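Local coordinates for hypothetical conserved protein (Geobacillus kaustophilus, PDB 2YXY) that is of unknown function, belongs to the DUF1811 family, and pairs a helical hairpin with a small antiparallel sheet that is probably SH3-like, at residues Ala60-Gly65 with Ser105-Pro110; Gly85-Gly90 with Glu99-Ile104. All coordinates share one frame; numbering follows the deposited sequence.

Interaction 1: residues Ala60-Gly65 with Ser105-Pro110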
ATOM      1  N   ALA A  60      10.545   5.680   8.079  1.00 44.26           N
ATOM      2  CA  ALA A  60      11.749   6.512   8.053  1.00 48.53           C
ATOM      3  C   ALA A  60      12.473   6.468   6.711  1.00 49.15           C
ATOM      4  O   ALA A  60      13.152   7.424   6.353  1.00 52.58           O
ATOM      5  CB  ALA A  60      12.710   6.095   9.175  1.00 45.49           C
ATOM      6  N   ASP A  61      12.342   5.362   5.978  1.00 45.21           N
ATOM      7  CA  ASP A  61      12.986   5.233   4.678  1.00 43.19           C
ATOM      8  C   ASP A  61      12.408   6.210   3.660  1.00 42.74           C
ATOM      9  O   ASP A  61      12.948   6.372   2.563  1.00 43.87           O
ATOM     10  CB  ASP A  61      12.816   3.815   4.132  1.00 51.19           C
ATOM     11  CG  ASP A  61      13.405   2.769   5.039  1.00 56.50           C
ATOM     12  OD1 ASP A  61      13.382   1.576   4.659  1.00 55.23           O
ATOM     13  OD2 ASP A  61      13.888   3.141   6.129  1.00 59.52           O
ATOM     14  N   PHE A  62      11.304   6.854   4.016  1.00 41.20           N
ATOM     15  CA  PHE A  62      10.665   7.790   3.101  1.00 43.41           C
ATOM     16  C   PHE A  62      10.782   9.213   3.615  1.00 41.72           C
ATOM     17  O   PHE A  62      10.690   9.449   4.821  1.00 40.36           O
ATOM     18  CB  PHE A  62       9.208   7.365   2.871  1.00 35.46           C
ATOM     19  CG  PHE A  62       9.094   5.957   2.366  1.00 42.02           C
ATOM     20  CD1 PHE A  62       9.044   4.890   3.257  1.00 34.98           C
ATOM     21  CD2 PHE A  62       9.179   5.688   1.002  1.00 38.52           C
ATOM     22  CE1 PHE A  62       9.079   3.582   2.802  1.00 36.84           C
ATOM     23  CE2 PHE A  62       9.217   4.390   0.538  1.00 40.71           C
ATOM     24  CZ  PHE A  62       9.170   3.328   1.445  1.00 41.28           C
ATOM     25  N   HIS A  63      10.983  10.157   2.697  1.00 39.22           N
ATOM     26  CA  HIS A  63      11.188  11.550   3.087  1.00 42.59           C
ATOM     27  C   HIS A  63      10.364  12.575   2.310  1.00 39.13           C
ATOM     28  O   HIS A  63      10.103  12.415   1.121  1.00 39.85           O
ATOM     29  CB  HIS A  63      12.683  11.910   2.948  1.00 41.84           C
ATOM     30  CG  HIS A  63      13.620  10.865   3.478  1.00 43.13           C
ATOM     31  ND1 HIS A  63      13.982   9.744   2.752  1.00 54.22           N
ATOM     32  CD2 HIS A  63      14.251  10.742   4.669  1.00 49.69           C
ATOM     33  CE1 HIS A  63      14.789   8.991   3.472  1.00 53.83           C
ATOM     34  NE2 HIS A  63      14.970   9.576   4.647  1.00 53.60           N
ATOM     35  N   PRO A  64       9.950  13.654   2.987  1.00 36.42           N
ATOM     36  CA  PRO A  64       9.166  14.711   2.355  1.00 40.45           C
ATOM     37  C   PRO A  64      10.021  15.336   1.251  1.00 42.97           C
ATOM     38  O   PRO A  64      11.242  15.394   1.367  1.00 40.55           O
ATOM     39  CB  PRO A  64       8.909  15.690   3.501  1.00 38.51           C
ATOM     40  CG  PRO A  64       9.034  14.827   4.745  1.00 41.12           C
ATOM     41  CD  PRO A  64      10.189  13.948   4.411  1.00 39.10           C
ATOM     42  N   GLY A  65       9.378  15.808   0.189  1.00 43.55           N
ATOM     43  CA  GLY A  65      10.128  16.407  -0.891  1.00 48.68           C
ATOM     44  C   GLY A  65      10.641  15.387  -1.881  1.00 47.01           C
ATOM     45  O   GLY A  65      10.918  15.728  -3.029  1.00 51.25           O
ATOM     46  N   SER A 105       3.881   1.159   1.346  1.00 23.93           N
ATOM     47  CA  SER A 105       4.168  -0.065   0.602  1.00 23.81           C
ATOM     48  C   SER A 105       3.979   0.144  -0.918  1.00 27.18           C
ATOM     49  O   SER A 105       4.385  -0.699  -1.717  1.00 27.83           O
ATOM     50  CB  SER A 105       3.244  -1.189   1.087  1.00 21.65           C
ATOM     51  OG  SER A 105       1.889  -0.760   1.037  1.00 21.72           O
ATOM     52  N   LEU A 106       3.350   1.251  -1.317  1.00 23.50           N
ATOM     53  CA  LEU A 106       3.153   1.516  -2.742  1.00 28.91           C
ATOM     54  C   LEU A 106       4.222   2.463  -3.355  1.00 35.77           C
ATOM     55  O   LEU A 106       4.067   2.907  -4.486  1.00 35.74           O
ATOM     56  CB  LEU A 106       1.726   2.066  -2.988  1.00 24.76           C
ATOM     57  CG  LEU A 106       0.572   1.089  -2.612  1.00 32.10           C
ATOM     58  CD1 LEU A 106      -0.762   1.647  -3.065  1.00 30.89           C
ATOM     59  CD2 LEU A 106       0.785  -0.281  -3.278  1.00 22.79           C
ATOM     60  N   LEU A 107       5.294   2.750  -2.608  1.00 30.48           N
ATOM     61  CA  LEU A 107       6.384   3.621  -3.066  1.00 35.93           C
ATOM     62  C   LEU A 107       7.659   2.790  -3.219  1.00 34.85           C
ATOM     63  O   LEU A 107       8.129   2.190  -2.255  1.00 35.33           O
ATOM     64  CB  LEU A 107       6.639   4.744  -2.055  1.00 31.59           C
ATOM     65  CG  LEU A 107       5.443   5.619  -1.667  1.00 33.73           C
ATOM     66  CD1 LEU A 107       5.882   6.612  -0.598  1.00 32.90           C
ATOM     67  CD2 LEU A 107       4.883   6.340  -2.892  1.00 34.61           C
ATOM     68  N   ARG A 108       8.213   2.733  -4.424  1.00 38.16           N
ATOM     69  CA  ARG A 108       9.406   1.934  -4.631  1.00 45.94           C
ATOM     70  C   ARG A 108      10.550   2.414  -3.770  1.00 52.40           C
ATOM     71  O   ARG A 108      11.026   3.543  -3.924  1.00 47.59           O
ATOM     72  CB  ARG A 108       9.790   1.912  -6.106  1.00 51.89           C
ATOM     73  CG  ARG A 108       8.761   1.146  -6.906  1.00 63.84           C
ATOM     74  CD  ARG A 108       9.201   0.776  -8.304  1.00 69.72           C
ATOM     75  NE  ARG A 108       8.081   0.155  -9.004  1.00 80.04           N
ATOM     76  CZ  ARG A 108       8.091  -0.215 -10.279  1.00 83.74           C
ATOM     77  NH1 ARG A 108       9.178  -0.032 -11.018  1.00 86.14           N
ATOM     78  NH2 ARG A 108       7.006  -0.762 -10.814  1.00 85.20           N
ATOM     79  N   LYS A 109      10.939   1.541  -2.839  1.00 61.00           N
ATOM     80  CA  LYS A 109      12.007   1.775  -1.870  1.00 74.51           C
ATOM     81  C   LYS A 109      13.181   2.475  -2.547  1.00 81.15           C
ATOM     82  O   LYS A 109      13.535   2.143  -3.679  1.00 82.23           O
ATOM     83  CB  LYS A 109      12.451   0.430  -1.266  1.00 74.47           C
ATOM     84  CG  LYS A 109      13.406   0.510  -0.081  1.00 77.51           C
ATOM     85  CD  LYS A 109      12.708   0.894   1.227  1.00 79.34           C
ATOM     86  CE  LYS A 109      11.749  -0.195   1.725  1.00 77.16           C
ATOM     87  NZ  LYS A 109      10.409  -0.173   1.060  1.00 70.25           N
ATOM     88  N   PRO A 110      13.796   3.454  -1.856  1.00 88.29           N
ATOM     89  CA  PRO A 110      14.937   4.248  -2.329  1.00 91.78           C
ATOM     90  C   PRO A 110      15.625   3.773  -3.613  1.00 94.37           C
ATOM     91  O   PRO A 110      16.707   3.153  -3.516  1.00 93.25           O
ATOM     92  CB  PRO A 110      15.853   4.246  -1.117  1.00 92.99           C
ATOM     93  CG  PRO A 110      14.843   4.486  -0.005  1.00 94.92           C
ATOM     94  CD  PRO A 110      13.627   3.627  -0.398  1.00 90.70           C
TER

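Interaction 2: residues Gly85-Gly90 with Glu99-Ile104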
ATOM      1  N   GLY A  85       2.194   7.966  10.088  1.00 41.15           N
ATOM      2  CA  GLY A  85       1.879   6.567  10.315  1.00 38.48           C
ATOM      3  C   GLY A  85       2.504   5.786   9.177  1.00 39.44           C
ATOM      4  O   GLY A  85       3.693   5.969   8.895  1.00 39.62           O
ATOM      5  N   VAL A  86       1.723   4.939   8.504  1.00 32.38           N
ATOM      6  CA  VAL A  86       2.266   4.165   7.391  1.00 29.93           C
ATOM      7  C   VAL A  86       1.828   4.784   6.068  1.00 29.80           C
ATOM      8  O   VAL A  86       1.836   4.135   5.018  1.00 30.34           O
ATOM      9  CB  VAL A  86       1.816   2.685   7.465  1.00 32.81           C
ATOM     10  CG1 VAL A  86       2.284   2.085   8.755  1.00 28.58           C
ATOM     11  CG2 VAL A  86       0.315   2.571   7.353  1.00 21.75           C
ATOM     12  N   PHE A  87       1.454   6.058   6.139  1.00 22.28           N
ATOM     13  CA  PHE A  87       0.983   6.816   4.988  1.00 26.94           C
ATOM     14  C   PHE A  87       1.896   7.960   4.522  1.00 33.35           C
ATOM     15  O   PHE A  87       2.556   8.651   5.312  1.00 28.17           O
ATOM     16  CB  PHE A  87      -0.398   7.413   5.279  1.00 31.76           C
ATOM     17  CG  PHE A  87      -1.499   6.398   5.354  1.00 30.29           C
ATOM     18  CD1 PHE A  87      -2.078   5.887   4.190  1.00 31.29           C
ATOM     19  CD2 PHE A  87      -1.949   5.945   6.583  1.00 32.53           C
ATOM     20  CE1 PHE A  87      -3.096   4.926   4.258  1.00 31.49           C
ATOM     21  CE2 PHE A  87      -2.964   4.985   6.666  1.00 31.05           C
ATOM     22  CZ  PHE A  87      -3.540   4.474   5.508  1.00 30.29           C
ATOM     23  N   ALA A  88       1.919   8.146   3.215  1.00 32.58           N
ATOM     24  CA  ALA A  88       2.690   9.215   2.617  1.00 33.22           C
ATOM     25  C   ALA A  88       1.629  10.077   1.978  1.00 31.41           C
ATOM     26  O   ALA A  88       0.849   9.589   1.170  1.00 30.21           O
ATOM     27  CB  ALA A  88       3.632   8.661   1.555  1.00 34.74           C
ATOM     28  N   TRP A  89       1.550  11.337   2.382  1.00 34.33           N
ATOM     29  CA  TRP A  89       0.590  12.251   1.778  1.00 34.15           C
ATOM     30  C   TRP A  89       1.380  13.015   0.722  1.00 38.23           C
ATOM     31  O   TRP A  89       2.482  13.498   0.988  1.00 33.76           O
ATOM     32  CB  TRP A  89       0.054  13.224   2.811  1.00 43.72           C
ATOM     33  CG  TRP A  89      -0.693  12.556   3.893  1.00 49.18           C
ATOM     34  CD1 TRP A  89      -0.175  11.870   4.958  1.00 48.62           C
ATOM     35  CD2 TRP A  89      -2.106  12.495   4.020  1.00 46.39           C
ATOM     36  NE1 TRP A  89      -1.192  11.389   5.743  1.00 49.67           N
ATOM     37  CE2 TRP A  89      -2.390  11.761   5.189  1.00 47.08           C
ATOM     38  CE3 TRP A  89      -3.167  12.992   3.257  1.00 46.00           C
ATOM     39  CZ2 TRP A  89      -3.688  11.514   5.616  1.00 48.26           C
ATOM     40  CZ3 TRP A  89      -4.460  12.746   3.679  1.00 54.53           C
ATOM     41  CH2 TRP A  89      -4.711  12.012   4.851  1.00 52.33           C
ATOM     42  N   GLY A  90       0.812  13.121  -0.467  1.00 37.35           N
ATOM     43  CA  GLY A  90       1.489  13.801  -1.556  1.00 41.46           C
ATOM     44  C   GLY A  90       0.615  13.756  -2.789  1.00 39.17           C
ATOM     45  O   GLY A  90      -0.610  13.732  -2.679  1.00 42.54           O
ATOM     46  N   GLU A  99      -4.113  16.336  -3.418  1.00 69.34           N
ATOM     47  CA  GLU A  99      -3.376  15.572  -2.417  1.00 65.39           C
ATOM     48  C   GLU A  99      -4.028  14.209  -2.234  1.00 63.54           C
ATOM     49  O   GLU A  99      -5.233  14.042  -2.468  1.00 64.32           O
ATOM     50  CB  GLU A  99      -3.322  16.294  -1.072  1.00 65.51           C
ATOM     51  CG  GLU A  99      -2.117  15.857  -0.251  1.00 70.48           C
ATOM     52  CD  GLU A  99      -2.140  16.359   1.172  1.00 70.29           C
ATOM     53  OE1 GLU A  99      -1.085  16.290   1.835  1.00 76.18           O
ATOM     54  OE2 GLU A  99      -3.209  16.806   1.635  1.00 72.28           O
ATOM     55  N   GLU A 100      -3.230  13.238  -1.802  1.00 54.25           N
ATOM     56  CA  GLU A 100      -3.717  11.880  -1.627  1.00 46.01           C
ATOM     57  C   GLU A 100      -2.833  11.125  -0.636  1.00 41.05           C
ATOM     58  O   GLU A 100      -1.625  11.341  -0.599  1.00 32.37           O
ATOM     59  CB  GLU A 100      -3.705  11.210  -3.002  1.00 50.39           C
ATOM     60  CG  GLU A 100      -3.810   9.719  -3.042  1.00 59.16           C
ATOM     61  CD  GLU A 100      -3.506   9.181  -4.425  1.00 60.99           C
ATOM     62  OE1 GLU A 100      -3.630   7.956  -4.637  1.00 60.98           O
ATOM     63  OE2 GLU A 100      -3.134   9.993  -5.304  1.00 64.72           O
ATOM     64  N   ALA A 101      -3.442  10.248   0.165  1.00 36.94           N
ATOM     65  CA  ALA A 101      -2.704   9.451   1.150  1.00 35.35           C
ATOM     66  C   ALA A 101      -2.428   8.068   0.561  1.00 33.65           C
ATOM     67  O   ALA A 101      -3.346   7.340   0.191  1.00 34.41           O
ATOM     68  CB  ALA A 101      -3.510   9.321   2.445  1.00 34.63           C
ATOM     69  N   LEU A 102      -1.159   7.702   0.493  1.00 31.00           N
ATOM     70  CA  LEU A 102      -0.774   6.426  -0.084  1.00 33.39           C
ATOM     71  C   LEU A 102       0.015   5.609   0.922  1.00 28.48           C
ATOM     72  O   LEU A 102       0.885   6.150   1.600  1.00 30.60           O
ATOM     73  CB  LEU A 102       0.084   6.680  -1.325  1.00 37.62           C
ATOM     74  CG  LEU A 102      -0.148   5.880  -2.608  1.00 46.56           C
ATOM     75  CD1 LEU A 102      -1.615   5.976  -3.033  1.00 41.10           C
ATOM     76  CD2 LEU A 102       0.758   6.428  -3.708  1.00 44.70           C
ATOM     77  N   PRO A 103      -0.285   4.298   1.043  1.00 26.92           N
ATOM     78  CA  PRO A 103       0.458   3.452   1.996  1.00 24.62           C
ATOM     79  C   PRO A 103       1.902   3.429   1.508  1.00 25.41           C
ATOM     80  O   PRO A 103       2.137   3.380   0.281  1.00 26.15           O
ATOM     81  CB  PRO A 103      -0.204   2.063   1.860  1.00 26.60           C
ATOM     82  CG  PRO A 103      -1.561   2.337   1.249  1.00 29.10           C
ATOM     83  CD  PRO A 103      -1.286   3.510   0.290  1.00 27.30           C
ATOM     84  N   ILE A 104       2.862   3.450   2.433  1.00 19.44           N
ATOM     85  CA  ILE A 104       4.274   3.461   2.036  1.00 23.40           C
ATOM     86  C   ILE A 104       4.680   2.218   1.240  1.00 26.65           C
ATOM     87  O   ILE A 104       5.685   2.223   0.512  1.00 26.27           O
ATOM     88  CB  ILE A 104       5.223   3.652   3.274  1.00 25.61           C
ATOM     89  CG1 ILE A 104       4.995   2.562   4.342  1.00 19.79           C
ATOM     90  CG2 ILE A 104       4.958   5.017   3.893  1.00 29.09           C
ATOM     91  CD1 ILE A 104       5.969   2.695   5.548  1.00 22.70           C
TER

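Interaction 1: residues Ala60-Gly65 with Ser105-Pro110
F62 reaches across to L107 and K109, and its ring shows how one buried aromatic can join two chain segments that share no hydrogen bond. Its CG lies anti to the carbonyl carbon (chi1 -56°), which starts the ring off beside the backbone N. Beyond that, CE2 of F62 meets CB of L107 at 3.7 Å, while CD2 of F62 rests 3.8 Å from CD1 of the same leucine. The far end of the ring also passes the L107 backbone, with CE2 of F62 3.7 Å from the carbonyl O of L107. K109 approaches differently. Its side chain is bent at three successive torsions, and NZ of K109 stands 3.7 Å from CZ of F62 at the ring edge, near the ring plane, rather than over the face. CD and CE of that lysine run by D61, whose OD1 lies 3.6 Å from CD of K109. The charged atoms themselves, D61 OD1 and K109 NZ, remain 5.0 Å apart, so any attraction between them is probably long-range. At the solvent side CG of P110, a poorly ordered residue, lies near the carbonyl O of D61. An alanine in place of F62 would probably open a gap beside CB and CD1 of L107 and leave the K109 ammonium without the ring edge it now adjoins. Further out, Y68 meets the F62 ring with planes about 60° apart, and L83 and I104 pack on it; L107 in turn touches F78. R108 turns away to form salt bridges with E69 and E71. The arrangement joins the linker that enters the small antiparallel sheet to the tail that returns along it, where L106 and R108 bond to E71 and E69 through the backbone, consistent with the SH3 clan.

Interaction 2: residues Gly85-Gly90 with Glu99-Ile104
A88 and L102 exchange two N-H...O=C bonds at the middle of an antiparallel beta hairpin, whose short strands 87-90 and 100-103 approach to 4.4 Å with their N-to-C directions 149° apart. G90 and E100 form the next hydrogen-bonded pair, with F87-P103 and W89-A101 as the non-hydrogen-bonded pairs. At the open end of the hairpin I104 N donates to V86 O at 2.9 Å. V86 O also receives a CA-H...O contact from P103 and lies 3.4 Å from CG2 of I104, so the carbonyl is closely surrounded. The side chains of A88 and L102 point to the same face of the sheet and are buried there: L83 touches A88, and F78 touches L102. Beyond the strand end the buried V86 and I104 meet, CB of V86 near CG1 of I104, with M51 and A54 of helix 39-54 against V86. W89 and A101, on the other face, are partly exposed. F87 lies further along, its CD1 4.1 Å from CB of A101 and its CE1 4.3 Å from CG of P103. In E99, which is poorly ordered, CG is anti to the backbone N and lies 3.6 Å from G90 O. OE1 of E99 comes to 3.4 Å from CB of W89; the carboxylate is turned 52° from the indole plane. The polar partner of that oxygen is R81, in a salt bridge that probably steers the carboxylate across the indole. Y82 of strand 76-84 stacks with the W89 ring. A CH-pi contact joins the pair W89-A101: CB of A101 stands 3.5 Å from the centroid of the six-membered ring of W89, just 2° off the ring normal.

Overall arrangement
Read from the N terminus, the chain first forms the helical hairpin 16-36 and 39-54, then enters the sheet through 60-65. It builds the strands in order, 67-70, 76-84, 87-92 and 100-103, each antiparallel to the one before. Interaction 2 closes the last hairpin, with eight residues between its segments. Interaction 1 closes a wider loop of 39 intervening residues that holds the whole sheet, so interaction 2 is nested within it. Their centres are 10 Å apart and they meet directly where CD1 of L107 packs 3.7 Å from CB of A88. F62, L107, A88, L102 and I104 thus bring the entry linker, the final hairpin and the tail together on one buried side.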